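Local coordinates for putative uncharacterized protein PH0242 (PDB 3VU1) that is the C-terminal globular domain of an archaeal oligosaccharyltransferase of the AglB family and carries a bound calcium ion in this model, at residues I89-W94 against S244-E249; T29-W34 against N85-Y90; K276-L281 against P324-V329. One frame throughout, in Å; residues are numbered along the deposited sequence.

Contact 1 of 3, residues I89-W94 against S244-E249; sequences IYLNDW and SVIVYE
Tyr90 and Val245 turn to the same face of the sheet, and with Tyr90 CG anti to its backbone N (chi1 -174°) the ring edge comes to Ser244 O. Ile89 keeps CG1 beside its own backbone N (chi1 -68°), and that branch meets the ring of Tyr248 on the other side. Strands 86-90 and 245-250 are the antiparallel middle pair of a four-stranded mixed sheet, with 30-32 on the far side of 86-90. Ile89 and Ile246 form a hydrogen-bonded pair: Ile89 N donates to Ile246 O over 2.8 Å, and Ile246 N returns the bond to Ile89 O over 2.9 Å. Tyr90 and Val245 follow as a non-hydrogen-bonded pair. One residue on, Leu91 N reaches Ser244 O at 2.9 Å, just where the strand gives way to a 3-10 turn. Ser244 O also receives a CA-H contact from Tyr90 CA at 3.4 Å and lies near the plane of the Tyr90 ring.

On the face of Ile89 and Ile246, Ile89 CG1 comes to 3.7 Å from Tyr248 CD1, with Ile89 CB at the ring edge, in its plane. Leu91 CD1 meets Ile246 CD1 at 4.0 Å. Helix 212-218 lies on this side: Ala217 touches Ile89 and Leu91, and Leu216 O takes a hydrogen bond from Tyr248 OH. On the other face, Tyr90 CD1 packs against Val245 CG2 at 3.8 Å, and Trp13 of helix 13-23 meets the Tyr90 ring edge-to-face.

The turn then folds back on the tyrosine. Asn92 CB sits over one face of the Tyr90 ring, offset toward the rim, while Asn92 ND2 donates within its own amide plane to Tyr90 OH, 2.8 Å away and nearly straight at 168°.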
loop_
_atom_site.group_PDB
_atom_site.type_symbol
_atom_site.label_atom_id
_atom_site.label_comp_id
_atom_site.label_asym_id
_atom_site.label_seq_id
_atom_site.Cartn_x
_atom_site.Cartn_y
_atom_site.Cartn_z
ATOM N N ILE A 89 -8.255 4.638 -0.214
ATOM C CA ILE A 89 -7.849 5.575 -1.238
ATOM C C ILE A 89 -9.038 6.456 -1.549
ATOM O O ILE A 89 -10.170 5.980 -1.714
ATOM C CB ILE A 89 -7.336 4.842 -2.470
ATOM C CG1 ILE A 89 -6.017 4.152 -2.118
ATOM C CG2 ILE A 89 -7.202 5.787 -3.651
ATOM C CD1 ILE A 89 -4.813 5.065 -1.925
ATOM N N TYR A 90 -8.772 7.748 -1.599
ATOM C CA TYR A 90 -9.810 8.739 -1.722
ATOM C C TYR A 90 -9.536 9.573 -2.962
ATOM O O TYR A 90 -8.586 10.355 -2.992
ATOM C CB TYR A 90 -9.795 9.596 -0.453
ATOM C CG TYR A 90 -10.916 10.605 -0.334
ATOM C CD1 TYR A 90 -12.179 10.341 -0.874
ATOM C CD2 TYR A 90 -10.725 11.814 0.345
ATOM C CE1 TYR A 90 -13.201 11.253 -0.764
ATOM C CE2 TYR A 90 -11.750 12.732 0.470
ATOM C CZ TYR A 90 -12.988 12.444 -0.084
ATOM O OH TYR A 90 -14.027 13.347 -0.001
ATOM N N LEU A 91 -10.366 9.424 -3.990
ATOM C CA LEU A 91 -10.145 10.167 -5.236
ATOM C C LEU A 91 -9.987 11.674 -5.077
ATOM O O LEU A 91 -9.291 12.316 -5.857
ATOM C CB LEU A 91 -11.219 9.849 -6.257
ATOM C CG LEU A 91 -10.898 8.596 -7.087
ATOM C CD1 LEU A 91 -10.945 7.317 -6.247
ATOM C CD2 LEU A 91 -11.879 8.529 -8.236
ATOM N N ASN A 92 -10.588 12.244 -4.042
ATOM C CA ASN A 92 -10.499 13.688 -3.834
ATOM C C ASN A 92 -9.157 14.160 -3.321
ATOM O O ASN A 92 -8.900 15.367 -3.305
ATOM C CB ASN A 92 -11.615 14.138 -2.924
ATOM C CG ASN A 92 -12.964 14.011 -3.595
ATOM O OD1 ASN A 92 -13.043 14.099 -4.821
ATOM N ND2 ASN A 92 -14.035 13.771 -2.807
ATOM N N ASP A 93 -8.281 13.224 -2.948
ATOM C CA ASP A 93 -6.937 13.623 -2.532
ATOM C C ASP A 93 -6.079 14.247 -3.640
ATOM O O ASP A 93 -5.008 14.800 -3.352
ATOM C CB ASP A 93 -6.199 12.536 -1.738
ATOM C CG ASP A 93 -6.778 12.349 -0.326
ATOM O OD1 ASP A 93 -7.173 13.375 0.312
ATOM O OD2 ASP A 93 -6.855 11.176 0.139
ATOM N N TRP A 94 -6.545 14.215 -4.885
ATOM C CA TRP A 94 -5.864 15.005 -5.915
ATOM C C TRP A 94 -5.697 16.415 -5.373
ATOM O O TRP A 94 -4.660 17.057 -5.582
ATOM C CB TRP A 94 -6.602 14.974 -7.272
ATOM C CG TRP A 94 -7.929 15.701 -7.216
ATOM C CD1 TRP A 94 -9.198 15.159 -6.960
ATOM C CD2 TRP A 94 -8.150 17.150 -7.321
ATOM N NE1 TRP A 94 -10.152 16.147 -6.926
ATOM C CE2 TRP A 94 -9.601 17.360 -7.133
ATOM C CE3 TRP A 94 -7.326 18.255 -7.544
ATOM C CZ2 TRP A 94 -10.177 18.627 -7.177
ATOM C CZ3 TRP A 94 -7.919 19.529 -7.583
ATOM C CH2 TRP A 94 -9.317 19.706 -7.394
ATOM N N SER A 244 -16.276 8.269 -4.053
ATOM C CA SER A 244 -14.871 8.524 -4.346
ATOM C C SER A 244 -13.940 7.780 -3.373
ATOM O O SER A 244 -12.814 8.218 -3.154
ATOM C CB SER A 244 -14.601 9.998 -4.198
ATOM O OG SER A 244 -15.304 10.751 -5.146
ATOM N N VAL A 245 -14.411 6.688 -2.772
ATOM C CA VAL A 245 -13.605 5.953 -1.839
ATOM C C VAL A 245 -13.448 4.499 -2.307
ATOM O O VAL A 245 -14.442 3.802 -2.568
ATOM C CB VAL A 245 -14.219 5.943 -0.415
ATOM C CG1 VAL A 245 -13.458 5.005 0.494
ATOM C CG2 VAL A 245 -14.239 7.328 0.207
ATOM N N ILE A 246 -12.195 4.041 -2.396
ATOM C CA ILE A 246 -11.894 2.639 -2.616
ATOM C C ILE A 246 -11.153 2.108 -1.381
ATOM O O ILE A 246 -10.133 2.677 -0.963
ATOM C CB ILE A 246 -11.030 2.438 -3.889
ATOM C CG1 ILE A 246 -11.609 3.263 -5.077
ATOM C CG2 ILE A 246 -10.906 0.950 -4.180
ATOM C CD1 ILE A 246 -10.807 3.331 -6.372
ATOM N N VAL A 247 -11.664 1.024 -0.798
ATOM C CA VAL A 247 -10.973 0.313 0.286
ATOM C C VAL A 247 -10.157 -0.838 -0.274
ATOM O O VAL A 247 -10.720 -1.774 -0.838
ATOM C CB VAL A 247 -12.001 -0.269 1.286
ATOM C CG1 VAL A 247 -11.328 -1.028 2.431
ATOM C CG2 VAL A 247 -12.878 0.842 1.816
ATOM N N TYR A 248 -8.842 -0.780 -0.109
ATOM C CA TYR A 248 -7.942 -1.857 -0.548
ATOM C C TYR A 248 -7.482 -2.685 0.621
ATOM O O TYR A 248 -7.077 -2.136 1.635
ATOM C CB TYR A 248 -6.739 -1.265 -1.202
ATOM C CG TYR A 248 -7.003 -0.701 -2.578
ATOM C CD1 TYR A 248 -7.198 0.663 -2.757
ATOM C CD2 TYR A 248 -7.056 -1.543 -3.719
ATOM C CE1 TYR A 248 -7.405 1.192 -4.019
ATOM C CE2 TYR A 248 -7.298 -1.035 -4.988
ATOM C CZ TYR A 248 -7.449 0.334 -5.133
ATOM O OH TYR A 248 -7.664 0.875 -6.373
ATOM N N GLU A 249 -7.572 -4.009 0.509
ATOM C CA GLU A 249 -6.955 -4.900 1.495
ATOM C C GLU A 249 -5.476 -4.999 1.149
ATOM O O GLU A 249 -5.099 -5.071 -0.044
ATOM C CB GLU A 249 -7.584 -6.270 1.453
ATOM C CG GLU A 249 -6.831 -7.355 2.191
ATOM C CD GLU A 249 -7.464 -8.740 1.995
ATOM O OE1 GLU A 249 -8.704 -8.848 1.997
ATOM O OE2 GLU A 249 -6.730 -9.746 1.851
#

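Contact 2 of 3, residues T29-W34 against N85-Y90; sequences TATSWW and NYFIIY
Thr29 and Asn85 open a parallel pairing of strands 30-32 and 86-90, whose axes diverge by 30°. Hydrogen bonds come first. Thr29 O is gripped by two consecutive amides, Tyr86 N at 2.8 Å and Asn85 N at 3.0 Å. Asn85 keeps CG beside its backbone N (chi1 -70°), and OD1 of its side chain accepts from Thr29 N at 2.9 Å, the donor lying tilted from the carbonyl plane. Further along, Thr31 N donates to Tyr86 O at 3.1 Å, and Ile88 N to Thr31 O at 3.0 Å. Thr31 thus bonds on both sides of Phe87, the usual parallel pattern. A CA-H contact from Ala30 also points at Tyr86 O.

Apolar packing divides between the two faces. Thr31 CG2 lies obliquely against the Phe87 ring, 3.5 Å from Phe87 CD1, and Leu64 of helix 60-69 touches both residues. On the other face the methyl of Ala30 meets Tyr86 CB at 4.2 Å and looks toward the Ile88 tip; Leu20 of helix 13-23 packs on Ala30 and Ile88.

The aromatic contact is made by Trp34 and Tyr90. The six-membered ring of Trp34 and the ring of Tyr90 are nearly parallel, 5° apart, but slid so far that they barely overlap; Trp34 CE3 and Tyr90 CE2 meet at 3.6 Å. Trp13 of helix 13-23 meets the Trp34 ring edge-to-face.

Strand 30-32, outermost in the sheet within this chain, is thus held in register with 86-90 by backbone bonds and, at Thr29, by the Asn85 side-chain amide, while helix 13-23 packs on the Ala30 side and helix 60-69 on the Thr31 side.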
loop_
_atom_site.group_PDB
_atom_site.type_symbol
_atom_site.label_atom_id
_atom_site.label_comp_id
_atom_site.label_asym_id
_atom_site.label_seq_id
_atom_site.Cartn_x
_atom_site.Cartn_y
_atom_site.Cartn_z
ATOM N N THR A 29 -6.651 -3.001 11.143
ATOM C CA THR A 29 -6.046 -1.678 11.022
ATOM C C THR A 29 -6.340 -1.056 9.648
ATOM O O THR A 29 -5.975 -1.606 8.614
ATOM C CB THR A 29 -4.521 -1.810 11.186
ATOM O OG1 THR A 29 -4.232 -2.292 12.494
ATOM C CG2 THR A 29 -3.823 -0.481 11.005
ATOM N N ALA A 30 -6.997 0.092 9.641
ATOM C CA ALA A 30 -7.187 0.847 8.408
ATOM C C ALA A 30 -6.394 2.146 8.487
ATOM O O ALA A 30 -6.214 2.694 9.580
ATOM C CB ALA A 30 -8.660 1.134 8.191
ATOM N N THR A 31 -5.912 2.632 7.349
ATOM C CA THR A 31 -5.220 3.908 7.312
ATOM C C THR A 31 -5.628 4.700 6.093
ATOM O O THR A 31 -6.175 4.139 5.140
ATOM C CB THR A 31 -3.677 3.778 7.330
ATOM O OG1 THR A 31 -3.117 5.085 7.532
ATOM C CG2 THR A 31 -3.132 3.223 6.003
ATOM N N SER A 32 -5.351 5.999 6.118
ATOM C CA SER A 32 -5.688 6.847 5.002
ATOM C C SER A 32 -4.899 8.138 5.026
ATOM O O SER A 32 -4.268 8.447 6.024
ATOM C CB SER A 32 -7.170 7.163 4.987
ATOM O OG SER A 32 -7.483 7.602 3.672
ATOM N N TRP A 33 -4.895 8.881 3.929
ATOM C CA TRP A 33 -4.271 10.186 3.989
ATOM C C TRP A 33 -5.059 11.125 4.894
ATOM O O TRP A 33 -4.523 11.672 5.862
ATOM C CB TRP A 33 -4.074 10.801 2.610
ATOM C CG TRP A 33 -3.319 12.066 2.753
ATOM C CD1 TRP A 33 -3.808 13.355 2.662
ATOM C CD2 TRP A 33 -1.901 12.220 3.120
ATOM N NE1 TRP A 33 -2.817 14.276 2.892
ATOM C CE2 TRP A 33 -1.652 13.676 3.177
ATOM C CE3 TRP A 33 -0.855 11.343 3.384
ATOM C CZ2 TRP A 33 -0.403 14.205 3.497
ATOM C CZ3 TRP A 33 0.404 11.888 3.685
ATOM C CH2 TRP A 33 0.623 13.288 3.753
ATOM N N TRP A 34 -6.344 11.294 4.599
ATOM C CA TRP A 34 -7.214 12.197 5.342
ATOM C C TRP A 34 -7.651 11.578 6.627
ATOM O O TRP A 34 -7.747 10.362 6.725
ATOM C CB TRP A 34 -8.432 12.525 4.497
ATOM C CG TRP A 34 -9.244 13.720 4.922
ATOM C CD1 TRP A 34 -8.805 14.891 5.553
ATOM C CD2 TRP A 34 -10.681 13.931 4.689
ATOM N NE1 TRP A 34 -9.854 15.766 5.733
ATOM C CE2 TRP A 34 -10.998 15.259 5.239
ATOM C CE3 TRP A 34 -11.702 13.186 4.090
ATOM C CZ2 TRP A 34 -12.284 15.791 5.187
ATOM C CZ3 TRP A 34 -12.998 13.729 4.061
ATOM C CH2 TRP A 34 -13.276 15.007 4.597
ATOM N N ASN A 85 -3.896 -3.484 7.634
ATOM C CA ASN A 85 -4.862 -4.393 7.054
ATOM C C ASN A 85 -5.550 -3.788 5.823
ATOM O O ASN A 85 -5.689 -4.450 4.797
ATOM C CB ASN A 85 -5.886 -4.786 8.128
ATOM C CG ASN A 85 -5.287 -5.682 9.205
ATOM O OD1 ASN A 85 -4.997 -5.241 10.321
ATOM N ND2 ASN A 85 -5.075 -6.942 8.863
ATOM N N TYR A 86 -5.979 -2.531 5.927
ATOM C CA TYR A 86 -6.716 -1.884 4.860
ATOM C C TYR A 86 -6.147 -0.505 4.595
ATOM O O TYR A 86 -5.709 0.192 5.504
ATOM C CB TYR A 86 -8.205 -1.797 5.192
ATOM C CG TYR A 86 -8.809 -3.160 5.390
ATOM C CD1 TYR A 86 -8.913 -3.708 6.658
ATOM C CD2 TYR A 86 -9.215 -3.935 4.297
ATOM C CE1 TYR A 86 -9.415 -4.984 6.850
ATOM C CE2 TYR A 86 -9.743 -5.207 4.472
ATOM C CZ TYR A 86 -9.837 -5.722 5.748
ATOM O OH TYR A 86 -10.338 -6.966 5.950
ATOM N N PHE A 87 -6.129 -0.132 3.325
ATOM C CA PHE A 87 -5.657 1.151 2.944
ATOM C C PHE A 87 -6.771 1.793 2.139
ATOM O O PHE A 87 -7.213 1.253 1.114
ATOM C CB PHE A 87 -4.375 1.039 2.115
ATOM C CG PHE A 87 -3.634 2.334 2.002
ATOM C CD1 PHE A 87 -2.403 2.492 2.609
ATOM C CD2 PHE A 87 -4.197 3.424 1.343
ATOM C CE1 PHE A 87 -1.726 3.698 2.529
ATOM C CE2 PHE A 87 -3.526 4.636 1.269
ATOM C CZ PHE A 87 -2.281 4.769 1.862
ATOM N N ILE A 88 -7.204 2.961 2.600
ATOM C CA ILE A 88 -8.309 3.666 1.979
ATOM C C ILE A 88 -7.820 4.746 1.030
ATOM O O ILE A 88 -7.063 5.653 1.409
ATOM C CB ILE A 88 -9.225 4.282 3.027
ATOM C CG1 ILE A 88 -9.783 3.174 3.905
ATOM C CG2 ILE A 88 -10.328 5.029 2.333
ATOM C CD1 ILE A 88 -10.476 3.673 5.169
ATOM N N ILE A 89 -8.255 4.638 -0.214
ATOM C CA ILE A 89 -7.849 5.575 -1.238
ATOM C C ILE A 89 -9.038 6.456 -1.549
ATOM O O ILE A 89 -10.170 5.980 -1.714
ATOM C CB ILE A 89 -7.336 4.842 -2.470
ATOM C CG1 ILE A 89 -6.017 4.152 -2.118
ATOM C CG2 ILE A 89 -7.202 5.787 -3.651
ATOM C CD1 ILE A 89 -4.813 5.065 -1.925
ATOM N N TYR A 90 -8.772 7.748 -1.599
ATOM C CA TYR A 90 -9.810 8.739 -1.722
ATOM C C TYR A 90 -9.536 9.573 -2.962
ATOM O O TYR A 90 -8.586 10.355 -2.992
ATOM C CB TYR A 90 -9.795 9.596 -0.453
ATOM C CG TYR A 90 -10.916 10.605 -0.334
ATOM C CD1 TYR A 90 -12.179 10.341 -0.874
ATOM C CD2 TYR A 90 -10.725 11.814 0.345
ATOM C CE1 TYR A 90 -13.201 11.253 -0.764
ATOM C CE2 TYR A 90 -11.750 12.732 0.470
ATOM C CZ TYR A 90 -12.988 12.444 -0.084
ATOM O OH TYR A 90 -14.027 13.347 -0.001
#

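Contact 3 of 3, residues K276-L281 against P324-V329; sequences KHTLRL and PIIVNV
Lys276 meets Val329 through backbone alone, its CA-H directed at Val329 O, within a regular antiparallel pairing. Strand 325-331 is an outermost strand, within this chain, of a four-stranded antiparallel sheet in the Peripheral 1 domain, and strand 275-285 is its inner neighbour. His277 exchanges two backbone bonds with Val329: His277 N to Val329 O at 2.9 Å, and Val329 N to His277 O at 3.1 Å. Its imidazole is held by other partners, Asp260 OD2 at ND1 and Ser273 O at NE2, an arrangement consistent with a protonated ring.

Thr278 faces Asn328 in a non-hydrogen-bonded pair, their side chains side by side. The Thr278 CG2 methyl meets Ile326 CG2 at 4.0 Å.

Leu279 returns to the face of His277 and pairs with Val327: Leu279 N donates to Val327 O, and Leu279 O accepts from Val327 N at 2.8 Å. Val329 holds CG1 between its backbone N and carbonyl carbon (chi1 64°), a position that carries this methyl to Leu279 CD1, 3.9 Å from Val329 CG1. Val311 lies against Val327 and Val329, so strand 304-314, which belongs to another sheet, packs on their side.

Arg280 lies on the Thr278 face beside Pro324, its CG 3.9 Å from Pro324 CB. The chain bends at chi3 (-90°), which places NE; beyond it the guanidinium makes a salt bridge with Glu259 and a cation-pi contact with Trp266.

Leu281 closes the pairing with Ile325: Leu281 N donates to Ile325 O, and Leu281 O accepts from Ile325 N at 3.0 Å. Its side chain crosses that of Val327 at about a right angle, Leu281 CD1 touching Val327 CG2 at 3.9 Å.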
loop_
_atom_site.group_PDB
_atom_site.type_symbol
_atom_site.label_atom_id
_atom_site.label_comp_id
_atom_site.label_asym_id
_atom_site.label_seq_id
_atom_site.Cartn_x
_atom_site.Cartn_y
_atom_site.Cartn_z
ATOM N N LYS A 276 -4.136 -33.075 -9.905
ATOM C CA LYS A 276 -2.721 -32.667 -9.906
ATOM C C LYS A 276 -2.446 -31.460 -10.785
ATOM O O LYS A 276 -3.002 -31.336 -11.874
ATOM C CB LYS A 276 -1.790 -33.814 -10.311
ATOM C CG LYS A 276 -1.681 -34.860 -9.230
ATOM C CD LYS A 276 -0.778 -36.031 -9.579
ATOM C CE LYS A 276 -0.983 -37.135 -8.538
ATOM N NZ LYS A 276 0.121 -38.144 -8.554
ATOM N N HIS A 277 -1.578 -30.575 -10.309
ATOM C CA HIS A 277 -1.135 -29.466 -11.114
ATOM C C HIS A 277 0.318 -29.196 -10.880
ATOM O O HIS A 277 0.865 -29.446 -9.795
ATOM C CB HIS A 277 -1.911 -28.205 -10.749
ATOM C CG HIS A 277 -3.365 -28.219 -11.147
ATOM N ND1 HIS A 277 -3.799 -27.692 -12.330
ATOM C CD2 HIS A 277 -4.510 -28.651 -10.452
ATOM C CE1 HIS A 277 -5.159 -27.786 -12.393
ATOM N NE2 HIS A 277 -5.592 -28.374 -11.244
ATOM N N THR A 278 0.967 -28.657 -11.893
ATOM C CA THR A 278 2.254 -28.061 -11.691
ATOM C C THR A 278 2.065 -26.592 -11.992
ATOM O O THR A 278 1.624 -26.217 -13.086
ATOM C CB THR A 278 3.326 -28.725 -12.563
ATOM O OG1 THR A 278 3.626 -29.993 -11.989
ATOM C CG2 THR A 278 4.619 -27.919 -12.577
ATOM N N LEU A 279 2.375 -25.761 -11.005
ATOM C CA LEU A 279 2.053 -24.343 -11.061
ATOM C C LEU A 279 3.314 -23.515 -10.939
ATOM O O LEU A 279 4.256 -23.884 -10.208
ATOM C CB LEU A 279 1.088 -23.985 -9.928
ATOM C CG LEU A 279 -0.230 -24.752 -9.826
ATOM C CD1 LEU A 279 -0.933 -24.368 -8.536
ATOM C CD2 LEU A 279 -1.119 -24.469 -11.034
ATOM N N ARG A 280 3.340 -22.412 -11.675
ATOM C CA ARG A 280 4.355 -21.411 -11.516
ATOM C C ARG A 280 3.687 -20.205 -10.871
ATOM O O ARG A 280 2.799 -19.594 -11.488
ATOM C CB ARG A 280 4.985 -21.032 -12.857
ATOM C CG ARG A 280 6.302 -20.270 -12.683
ATOM C CD ARG A 280 6.737 -19.577 -13.957
ATOM N NE ARG A 280 7.586 -20.438 -14.771
ATOM C CZ ARG A 280 7.562 -20.477 -16.103
ATOM N NH1 ARG A 280 6.725 -19.730 -16.824
ATOM N NH2 ARG A 280 8.379 -21.288 -16.723
ATOM N N LEU A 281 4.086 -19.894 -9.631
ATOM C CA LEU A 281 3.567 -18.739 -8.882
ATOM C C LEU A 281 4.471 -17.495 -8.971
ATOM O O LEU A 281 5.659 -17.514 -8.593
ATOM C CB LEU A 281 3.335 -19.156 -7.438
ATOM C CG LEU A 281 2.732 -20.569 -7.349
ATOM C CD1 LEU A 281 2.628 -21.021 -5.905
ATOM C CD2 LEU A 281 1.366 -20.673 -8.018
ATOM N N PRO A 324 9.907 -16.166 -9.710
ATOM C CA PRO A 324 8.835 -17.186 -9.738
ATOM C C PRO A 324 9.174 -18.471 -9.013
ATOM O O PRO A 324 10.319 -18.824 -8.898
ATOM C CB PRO A 324 8.685 -17.498 -11.228
ATOM C CG PRO A 324 9.182 -16.271 -11.926
ATOM C CD PRO A 324 10.252 -15.663 -11.052
ATOM N N ILE A 325 8.156 -19.187 -8.572
ATOM C CA ILE A 325 8.310 -20.407 -7.803
ATOM C C ILE A 325 7.417 -21.502 -8.365
ATOM O O ILE A 325 6.249 -21.248 -8.665
ATOM C CB ILE A 325 7.953 -20.130 -6.334
ATOM C CG1 ILE A 325 9.221 -19.849 -5.572
ATOM C CG2 ILE A 325 7.249 -21.281 -5.651
ATOM C CD1 ILE A 325 8.944 -19.537 -4.128
ATOM N N ILE A 326 7.962 -22.715 -8.482
ATOM C CA ILE A 326 7.251 -23.822 -9.116
ATOM C C ILE A 326 6.823 -24.772 -8.040
ATOM O O ILE A 326 7.641 -25.128 -7.213
ATOM C CB ILE A 326 8.126 -24.551 -10.160
ATOM C CG1 ILE A 326 8.345 -23.624 -11.360
ATOM C CG2 ILE A 326 7.460 -25.841 -10.596
ATOM C CD1 ILE A 326 9.196 -24.177 -12.481
ATOM N N VAL A 327 5.549 -25.163 -8.027
ATOM C CA VAL A 327 5.071 -26.115 -7.028
ATOM C C VAL A 327 4.276 -27.210 -7.699
ATOM O O VAL A 327 3.809 -27.025 -8.829
ATOM C CB VAL A 327 4.204 -25.467 -5.916
ATOM C CG1 VAL A 327 4.985 -24.412 -5.155
ATOM C CG2 VAL A 327 2.910 -24.885 -6.473
ATOM N N ASN A 328 4.139 -28.343 -7.000
ATOM C CA ASN A 328 3.269 -29.459 -7.404
ATOM C C ASN A 328 2.231 -29.736 -6.343
ATOM O O ASN A 328 2.570 -29.949 -5.195
ATOM C CB ASN A 328 4.091 -30.718 -7.640
ATOM C CG ASN A 328 4.779 -30.691 -8.972
ATOM O OD1 ASN A 328 5.904 -30.235 -9.080
ATOM N ND2 ASN A 328 4.078 -31.121 -10.013
ATOM N N VAL A 329 0.964 -29.748 -6.717
ATOM C CA VAL A 329 -0.080 -29.863 -5.724
ATOM C C VAL A 329 -1.244 -30.722 -6.206
ATOM O O VAL A 329 -1.628 -30.674 -7.374
ATOM C CB VAL A 329 -0.557 -28.452 -5.265
ATOM C CG1 VAL A 329 -1.202 -27.651 -6.409
ATOM C CG2 VAL A 329 -1.478 -28.549 -4.051
#

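Overall arrangement
Contacts 1 and 2 are the two flanks of one strand: 86-90 pairs antiparallel with 245-250 and parallel with 30-32, and their centres are 8 Å apart. They share Ile89 and Tyr90, and a probable hydrogen bond from Phe87 N to Tyr248 O joins them. Contact 3 belongs to a separate antiparallel sheet; its centre is about 35 Å from that of contact 1 and 34 Å from that of contact 2, nearest atoms about 17 and 21 Å apart. The calcium site draws on both regions: Glu76 comes from the chain between the segments of contact 2, while Ala285, His319 and Glu322 come from between those of contact 3. The Pro324 side chain is about 12 Å from the calcium ion.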